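Local coordinates for protein cryptochrome DASH, chloroplastic/mitochondrial (Arabidopsis thaliana, PDB 2J4D) that repairs cyclobutane pyrimidine dimers in single-stranded DNA as a FAD- and folate-containing photolyase, binds DNA without sequence preference and may act as a photoreceptor, at residues Gln360-Phe363 with Glu364-Arg367; Ala57-Lys60 with Ala61-Ser65; Pro482-Met486 with Tyr487-Val491. All coordinates share one frame; numbering follows the deposited sequence.

Contact 1: residues Gln360-Phe363 with Glu364-Arg367; sequences QKLF and ESWR
Phe363 O accepts the amide of Arg367 in a nearly straight i to i+4 bond (2.9 Å, 177° at the hydrogen), and with Glu364 N to Gln360 O and Ser365 N to Lys361 O it makes 360-367 a short alpha-helix. The carbonyl of Leu362 is served differently: Ser365 OG, lodged between its own backbone N and carbonyl carbon (chi1 67°), turns back and donates to Leu362 O at 2.6 Å, while Trp366 N reaches that oxygen only weakly at 3.4 Å. The hydroxyl thus adds a short bond to a carbonyl that the helical amides reach only weakly. On another side, the Phe363 ring touches two residues of the next turn. Its CE1 approaches Trp366 CE3 at 3.8 Å, the two aromatic side chains crossing at a slant, and Arg367 CB sits above one face near the rim. Arg367 CD closes on Phe363 CE2 at 4.0 Å before the chain bends at chi3, which sets the guanidinium steeply to the ring, at 81°. That guanidinium has Glu364 CG over one face, and Glu364 OE2 is a long ionic partner of Arg367 NH2 at 3.9 Å. The same carboxylate oxygen takes a weak bond from Gln360 NE2 at 3.3 Å, with the carboxylate and amide planes almost perpendicular. Trp366 is buried against helices 374-386 and 391-404 and gives its NE1 proton to Val397 O; Phe363 meets Phe87 with nearly parallel rings. Such i to i+3 and i to i+4 contacts are those of any alpha-helix; with buried Phe363 and Trp366 and a row of Gln360, Glu364 and Arg367, this one is amphipathic, within the FAD-binding domain of the photolyase family.

Contact 2: residues Ala57-Lys60 with Ala61-Ser65; sequences ALYK and AWSSS
Tyr59 and Trp62 meet one helical turn apart, Tyr59 CE1 lying 3.8 Å from Trp62 CZ3 with the ring planes inclined at 59°. Around them the carbonyls of 57-60 are all supplied with donors. Ala57 O receives Ala61 N and Leu58 O receives Trp62 N, both ordinary alpha-helical bonds. Tyr59 O accepts Ser63 N at 2.9 Å; Ser63 OG is also 3.0 Å from Tyr59 O, but its proton could instead serve Lys60 O. The latter carbonyl has a firmer partner in Ser64 OG, at 2.7 Å, and only a weak one in Ser64 N, at 3.1 Å. With chi1 at 67°, the Ser64 hydroxyl is folded back over the last turn. Ser65 OG then donates to Ala61 O at 2.7 Å and is itself met by Arg36 NH2, while Arg36 NE binds Trp62 O and Lys39 NZ binds Ser63 O. A leucine in place of Tyr59 lacks the ring that meets Trp62 CZ3, and would probably open a gap beside the indole and let it shift. Serine hydroxyls and the basic groups of Arg36 and Lys39 thus supplement the failing amide donors as helix 56-63 of the beta-alpha-beta unit ends, ahead of strand 67-74.

Contact 3: residues Pro482-Met486 with Tyr487-Val491; sequences PGRLM and YMDTV
Arg484 reaches over the backbone of 488-490 to pair with Asp489. Its CB already lies 3.6 Å from Asp489 OD1, and CG and CD keep close to the same oxygen as the chain runs past it. Because CG stands anti to the carbonyl carbon (chi1 -42°) and the chain bends at chi3, NE is brought onto Asp489 OD1 at 2.9 Å. This salt bridge is also a hydrogen bond, although a bent one: the angle at the hydrogen is 132°, the oxygen lies out of the guanidinium plane, and its anti lone pair is used. Beyond NE, CZ has Asp489 OD1 and Thr490 OG1 near it, and NH1 and NH2 each lie 3.6 Å from that threonine oxygen. Thr490 N stands over one guanidinium face, near the rim, and is buried with no partner in the model.

Within the backbone, Tyr487 N bonds to Gly483 O at 3.3 Å, the i to i+4 bond of a weak single helical turn, 483-486, within the FAD-binding region of the photolyase family. From there the chain leaves in extended form, and Arg484 CA points its hydrogen at Met488 O. Gly483 has positive phi, where a side chain would strike the preceding carbonyl.

On the inner side, Pro482 CG packs on Tyr487 CB at 3.3 Å, the two side chains pointing the same way. Met488 CE lies over one face of the Tyr487 ring. The phenol continues inward past Pro374 of helix 374-386, and its OH is hydrogen-bonded to Asp377 OD2.

Contacts 1 and 3 belong to the same FAD-binding domain; their centres are 16 Å apart. They nevertheless touch directly: Val491, at the end of contact 3, places CG2 3.3 Å from Leu362 CD2 and 3.7 Å from Ser365 OG of contact 1. Helix 374-386 also links them, since it packs on Trp366 as well as on Pro482 and Tyr487. Contact 2 sits in the alpha/beta domain on the opposite side of the chain's centre, with nearest atoms about 34 Å from contact 1 and about 45 Å from contact 3. Contact 1 lies away from the cofactor pockets, though the Trp366 side chain is about 8 Å from FAD and that of Phe363 about 14 Å from the folate.

Contact 1: residues Gln360-Phe363 with Glu364-Arg367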
loop_
_atom_site.group_PDB
_atom_site.type_symbol
_atom_site.label_atom_id
_atom_site.label_comp_id
_atom_site.label_asym_id
_atom_site.label_seq_id
_atom_site.Cartn_x
_atom_site.Cartn_y
_atom_site.Cartn_z
ATOM N N GLN A 360 -16.829 -12.581 -19.311
ATOM C CA GLN A 360 -17.225 -11.315 -18.708
ATOM C C GLN A 360 -18.367 -11.461 -17.702
ATOM O O GLN A 360 -18.366 -10.810 -16.655
ATOM C CB GLN A 360 -17.607 -10.319 -19.806
ATOM C CG GLN A 360 -17.669 -8.864 -19.355
ATOM C CD GLN A 360 -16.381 -8.391 -18.687
ATOM O OE1 GLN A 360 -15.278 -8.781 -19.080
ATOM N NE2 GLN A 360 -16.521 -7.531 -17.681
ATOM N N LYS A 361 -19.331 -12.324 -18.012
ATOM C CA LYS A 361 -20.466 -12.535 -17.121
ATOM C C LYS A 361 -20.012 -13.145 -15.804
ATOM O O LYS A 361 -20.425 -12.703 -14.729
ATOM C CB LYS A 361 -21.506 -13.449 -17.772
ATOM C CG LYS A 361 -22.850 -12.779 -18.011
ATOM C CD LYS A 361 -23.960 -13.810 -18.186
ATOM C CE LYS A 361 -24.103 -14.674 -16.935
ATOM N NZ LYS A 361 -25.476 -14.620 -16.353
ATOM N N LEU A 362 -19.174 -14.173 -15.886
ATOM C CA LEU A 362 -18.673 -14.807 -14.678
ATOM C C LEU A 362 -17.902 -13.787 -13.866
ATOM O O LEU A 362 -18.112 -13.653 -12.663
ATOM C CB LEU A 362 -17.754 -15.979 -15.008
ATOM C CG LEU A 362 -18.421 -17.348 -15.114
ATOM C CD1 LEU A 362 -17.346 -18.419 -15.210
ATOM C CD2 LEU A 362 -19.290 -17.593 -13.890
ATOM N N PHE A 363 -17.009 -13.062 -14.529
ATOM C CA PHE A 363 -16.222 -12.054 -13.833
ATOM C C PHE A 363 -17.110 -11.025 -13.134
ATOM O O PHE A 363 -16.916 -10.725 -11.951
ATOM C CB PHE A 363 -15.283 -11.329 -14.802
ATOM C CG PHE A 363 -14.566 -10.169 -14.175
ATOM C CD1 PHE A 363 -13.629 -10.378 -13.167
ATOM C CD2 PHE A 363 -14.891 -8.863 -14.527
ATOM C CE1 PHE A 363 -13.031 -9.297 -12.511
ATOM C CE2 PHE A 363 -14.301 -7.776 -13.879
ATOM C CZ PHE A 363 -13.371 -7.994 -12.869
ATOM N N GLU A 364 -18.089 -10.485 -13.854
ATOM C CA GLU A 364 -18.952 -9.484 -13.252
ATOM C C GLU A 364 -19.700 -9.963 -12.014
ATOM O O GLU A 364 -19.948 -9.172 -11.104
ATOM C CB GLU A 364 -19.929 -8.935 -14.290
ATOM C CG GLU A 364 -19.206 -8.237 -15.432
ATOM C CD GLU A 364 -20.138 -7.511 -16.378
ATOM O OE1 GLU A 364 -21.329 -7.886 -16.445
ATOM O OE2 GLU A 364 -19.669 -6.574 -17.063
ATOM N N SER A 365 -20.049 -11.248 -11.963
ATOM C CA SER A 365 -20.771 -11.779 -10.803
ATOM C C SER A 365 -19.870 -11.760 -9.566
ATOM O O SER A 365 -20.341 -11.544 -8.447
ATOM C CB SER A 365 -21.277 -13.207 -11.074
ATOM O OG SER A 365 -20.212 -14.135 -11.206
ATOM N N TRP A 366 -18.578 -11.992 -9.783
ATOM C CA TRP A 366 -17.573 -11.978 -8.721
ATOM C C TRP A 366 -17.395 -10.520 -8.294
ATOM O O TRP A 366 -17.493 -10.178 -7.117
ATOM C CB TRP A 366 -16.249 -12.515 -9.275
ATOM C CG TRP A 366 -15.088 -12.578 -8.313
ATOM C CD1 TRP A 366 -14.862 -13.530 -7.344
ATOM C CD2 TRP A 366 -13.949 -11.703 -8.282
ATOM N NE1 TRP A 366 -13.651 -13.303 -6.729
ATOM C CE2 TRP A 366 -13.070 -12.190 -7.282
ATOM C CE3 TRP A 366 -13.584 -10.556 -9.005
ATOM C CZ2 TRP A 366 -11.848 -11.569 -6.989
ATOM C CZ3 TRP A 366 -12.361 -9.938 -8.712
ATOM C CH2 TRP A 366 -11.512 -10.450 -7.713
ATOM N N ARG A 367 -17.145 -9.668 -9.280
ATOM C CA ARG A 367 -16.935 -8.245 -9.059
ATOM C C ARG A 367 -18.100 -7.592 -8.314
ATOM O O ARG A 367 -17.898 -6.835 -7.351
ATOM C CB ARG A 367 -16.745 -7.555 -10.416
ATOM C CG ARG A 367 -16.450 -6.074 -10.338
ATOM C CD ARG A 367 -16.615 -5.426 -11.701
ATOM N NE ARG A 367 -18.027 -5.320 -12.062
ATOM C CZ ARG A 367 -18.469 -5.018 -13.278
ATOM N NH1 ARG A 367 -17.609 -4.788 -14.264
ATOM N NH2 ARG A 367 -19.774 -4.957 -13.515
#

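Contact 2: residues Ala57-Lys60 with Ala61-Ser65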
loop_
_atom_site.group_PDB
_atom_site.type_symbol
_atom_site.label_atom_id
_atom_site.label_comp_id
_atom_site.label_asym_id
_atom_site.label_seq_id
_atom_site.Cartn_x
_atom_site.Cartn_y
_atom_site.Cartn_z
ATOM N N ALA A 57 15.087 10.176 1.120
ATOM C CA ALA A 57 15.193 11.057 -0.043
ATOM C C ALA A 57 15.167 12.508 0.445
ATOM O O ALA A 57 15.968 13.339 0.006
ATOM C CB ALA A 57 14.047 10.790 -1.024
ATOM N N LEU A 58 14.239 12.802 1.353
ATOM C CA LEU A 58 14.113 14.134 1.937
ATOM C C LEU A 58 15.393 14.481 2.695
ATOM O O LEU A 58 15.917 15.589 2.584
ATOM C CB LEU A 58 12.929 14.175 2.905
ATOM C CG LEU A 58 12.778 15.433 3.766
ATOM C CD1 LEU A 58 12.584 16.647 2.874
ATOM C CD2 LEU A 58 11.587 15.278 4.709
ATOM N N TYR A 59 15.905 13.535 3.473
ATOM C CA TYR A 59 17.128 13.809 4.215
ATOM C C TYR A 59 18.308 14.113 3.286
ATOM O O TYR A 59 19.051 15.069 3.510
ATOM C CB TYR A 59 17.513 12.633 5.120
ATOM C CG TYR A 59 18.711 12.964 5.978
ATOM C CD1 TYR A 59 18.557 13.620 7.197
ATOM C CD2 TYR A 59 20.004 12.717 5.523
ATOM C CE1 TYR A 59 19.659 14.028 7.941
ATOM C CE2 TYR A 59 21.112 13.124 6.257
ATOM C CZ TYR A 59 20.930 13.782 7.462
ATOM O OH TYR A 59 22.020 14.218 8.174
ATOM N N LYS A 60 18.488 13.296 2.253
ATOM C CA LYS A 60 19.604 13.495 1.326
ATOM C C LYS A 60 19.468 14.796 0.544
ATOM O O LYS A 60 20.468 15.461 0.236
ATOM C CB LYS A 60 19.713 12.301 0.373
ATOM C CG LYS A 60 20.872 12.371 -0.622
ATOM C CD LYS A 60 22.221 12.617 0.052
ATOM C CE LYS A 60 23.390 12.336 -0.894
ATOM N NZ LYS A 60 24.005 10.992 -0.654
ATOM N N ALA A 61 18.232 15.160 0.225
ATOM C CA ALA A 61 17.964 16.395 -0.505
ATOM C C ALA A 61 18.356 17.589 0.367
ATOM O O ALA A 61 19.027 18.524 -0.082
ATOM C CB ALA A 61 16.492 16.475 -0.857
ATOM N N TRP A 62 17.932 17.543 1.623
ATOM C CA TRP A 62 18.218 18.603 2.576
ATOM C C TRP A 62 19.706 18.759 2.862
ATOM O O TRP A 62 20.226 19.871 2.882
ATOM C CB TRP A 62 17.477 18.323 3.882
ATOM C CG TRP A 62 17.844 19.238 5.008
ATOM C CD1 TRP A 62 17.451 20.537 5.179
ATOM C CD2 TRP A 62 18.667 18.916 6.131
ATOM N NE1 TRP A 62 17.976 21.040 6.348
ATOM C CE2 TRP A 62 18.728 20.067 6.950
ATOM C CE3 TRP A 62 19.361 17.765 6.528
ATOM C CZ2 TRP A 62 19.456 20.100 8.143
ATOM C CZ3 TRP A 62 20.087 17.798 7.717
ATOM C CH2 TRP A 62 20.126 18.960 8.508
ATOM N N SER A 63 20.393 17.644 3.069
ATOM C CA SER A 63 21.809 17.691 3.399
ATOM C C SER A 63 22.733 17.991 2.224
ATOM O O SER A 63 23.915 18.257 2.420
ATOM C CB SER A 63 22.239 16.380 4.068
ATOM O OG SER A 63 22.057 15.284 3.197
ATOM N N SER A 64 22.200 17.970 1.009
ATOM C CA SER A 64 23.034 18.242 -0.153
ATOM C C SER A 64 22.617 19.506 -0.903
ATOM O O SER A 64 22.964 19.685 -2.071
ATOM C CB SER A 64 22.997 17.044 -1.099
ATOM O OG SER A 64 21.708 16.880 -1.651
ATOM N N SER A 65 21.884 20.382 -0.229
ATOM C CA SER A 65 21.411 21.621 -0.839
ATOM C C SER A 65 21.284 22.720 0.209
ATOM O O SER A 65 21.494 22.479 1.399
ATOM C CB SER A 65 20.029 21.402 -1.445
ATOM O OG SER A 65 19.069 21.240 -0.409
#

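Contact 3: residues Pro482-Met486 with Tyr487-Val491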
loop_
_atom_site.group_PDB
_atom_site.type_symbol
_atom_site.label_atom_id
_atom_site.label_comp_id
_atom_site.label_asym_id
_atom_site.label_seq_id
_atom_site.Cartn_x
_atom_site.Cartn_y
_atom_site.Cartn_z
ATOM N N PRO A 482 -27.894 -20.309 2.780
ATOM C CA PRO A 482 -29.241 -19.739 2.817
ATOM C C PRO A 482 -30.200 -20.261 1.758
ATOM O O PRO A 482 -31.415 -20.133 1.903
ATOM C CB PRO A 482 -28.971 -18.251 2.650
ATOM C CG PRO A 482 -27.864 -18.264 1.636
ATOM C CD PRO A 482 -26.950 -19.362 2.151
ATOM N N GLY A 483 -29.658 -20.841 0.695
ATOM C CA GLY A 483 -30.504 -21.336 -0.373
ATOM C C GLY A 483 -30.729 -20.231 -1.385
ATOM O O GLY A 483 -30.465 -19.062 -1.107
ATOM N N ARG A 484 -31.251 -20.593 -2.549
ATOM C CA ARG A 484 -31.474 -19.643 -3.636
ATOM C C ARG A 484 -32.591 -18.593 -3.497
ATOM O O ARG A 484 -32.593 -17.605 -4.237
ATOM C CB ARG A 484 -31.661 -20.435 -4.927
ATOM C CG ARG A 484 -30.674 -21.585 -5.050
ATOM C CD ARG A 484 -31.088 -22.567 -6.131
ATOM N NE ARG A 484 -30.363 -22.357 -7.378
ATOM C CZ ARG A 484 -29.138 -22.810 -7.613
ATOM N NH1 ARG A 484 -28.496 -23.507 -6.685
ATOM N NH2 ARG A 484 -28.548 -22.560 -8.775
ATOM N N LEU A 485 -33.526 -18.787 -2.566
ATOM C CA LEU A 485 -34.621 -17.827 -2.379
ATOM C C LEU A 485 -34.327 -16.783 -1.323
ATOM O O LEU A 485 -34.604 -15.597 -1.521
ATOM C CB LEU A 485 -35.927 -18.537 -2.000
ATOM C CG LEU A 485 -36.607 -19.382 -3.069
ATOM C CD1 LEU A 485 -37.928 -19.904 -2.518
ATOM C CD2 LEU A 485 -36.840 -18.552 -4.324
ATOM N N MET A 486 -33.792 -17.212 -0.186
ATOM C CA MET A 486 -33.473 -16.257 0.859
ATOM C C MET A 486 -32.214 -15.478 0.501
ATOM O O MET A 486 -31.963 -14.401 1.051
ATOM C CB MET A 486 -33.329 -16.964 2.201
ATOM C CG MET A 486 -34.675 -17.439 2.721
ATOM S SD MET A 486 -34.611 -18.187 4.333
ATOM C CE MET A 486 -33.759 -19.718 3.938
ATOM N N TYR A 487 -31.420 -16.022 -0.419
ATOM C CA TYR A 487 -30.223 -15.313 -0.865
ATOM C C TYR A 487 -30.306 -15.103 -2.366
ATOM O O TYR A 487 -30.933 -14.145 -2.816
ATOM C CB TYR A 487 -28.929 -16.060 -0.511
ATOM C CG TYR A 487 -27.704 -15.195 -0.739
ATOM C CD1 TYR A 487 -27.703 -13.854 -0.344
ATOM C CD2 TYR A 487 -26.575 -15.687 -1.398
ATOM C CE1 TYR A 487 -26.613 -13.022 -0.609
ATOM C CE2 TYR A 487 -25.475 -14.860 -1.667
ATOM C CZ TYR A 487 -25.505 -13.530 -1.272
ATOM O OH TYR A 487 -24.443 -12.689 -1.550
ATOM N N MET A 488 -29.694 -15.993 -3.142
ATOM C CA MET A 488 -29.723 -15.877 -4.594
ATOM C C MET A 488 -29.128 -17.124 -5.230
ATOM O O MET A 488 -28.591 -17.986 -4.533
ATOM C CB MET A 488 -28.928 -14.647 -5.044
ATOM C CG MET A 488 -27.426 -14.731 -4.753
ATOM S SD MET A 488 -26.523 -13.249 -5.288
ATOM C CE MET A 488 -27.020 -12.090 -4.037
ATOM N N ASP A 489 -29.226 -17.226 -6.551
ATOM C CA ASP A 489 -28.675 -18.378 -7.254
ATOM C C ASP A 489 -27.161 -18.323 -7.185
ATOM O O ASP A 489 -26.574 -17.249 -7.017
ATOM C CB ASP A 489 -29.081 -18.386 -8.734
ATOM C CG ASP A 489 -30.545 -18.726 -8.952
ATOM O OD1 ASP A 489 -31.014 -19.766 -8.435
ATOM O OD2 ASP A 489 -31.226 -17.952 -9.658
ATOM N N THR A 490 -26.534 -19.486 -7.319
ATOM C CA THR A 490 -25.084 -19.575 -7.314
ATOM C C THR A 490 -24.664 -19.580 -8.777
ATOM O O THR A 490 -25.287 -20.256 -9.603
ATOM C CB THR A 490 -24.612 -20.863 -6.639
ATOM O OG1 THR A 490 -25.314 -21.975 -7.200
ATOM C CG2 THR A 490 -24.867 -20.800 -5.143
ATOM N N VAL A 491 -23.620 -18.821 -9.100
ATOM C CA VAL A 491 -23.150 -18.716 -10.476
ATOM C C VAL A 491 -22.368 -19.939 -10.971
ATOM O O VAL A 491 -22.335 -20.217 -12.169
ATOM C CB VAL A 491 -22.288 -17.446 -10.663
ATOM C CG1 VAL A 491 -20.984 -17.575 -9.895
ATOM C CG2 VAL A 491 -22.028 -17.204 -12.138
#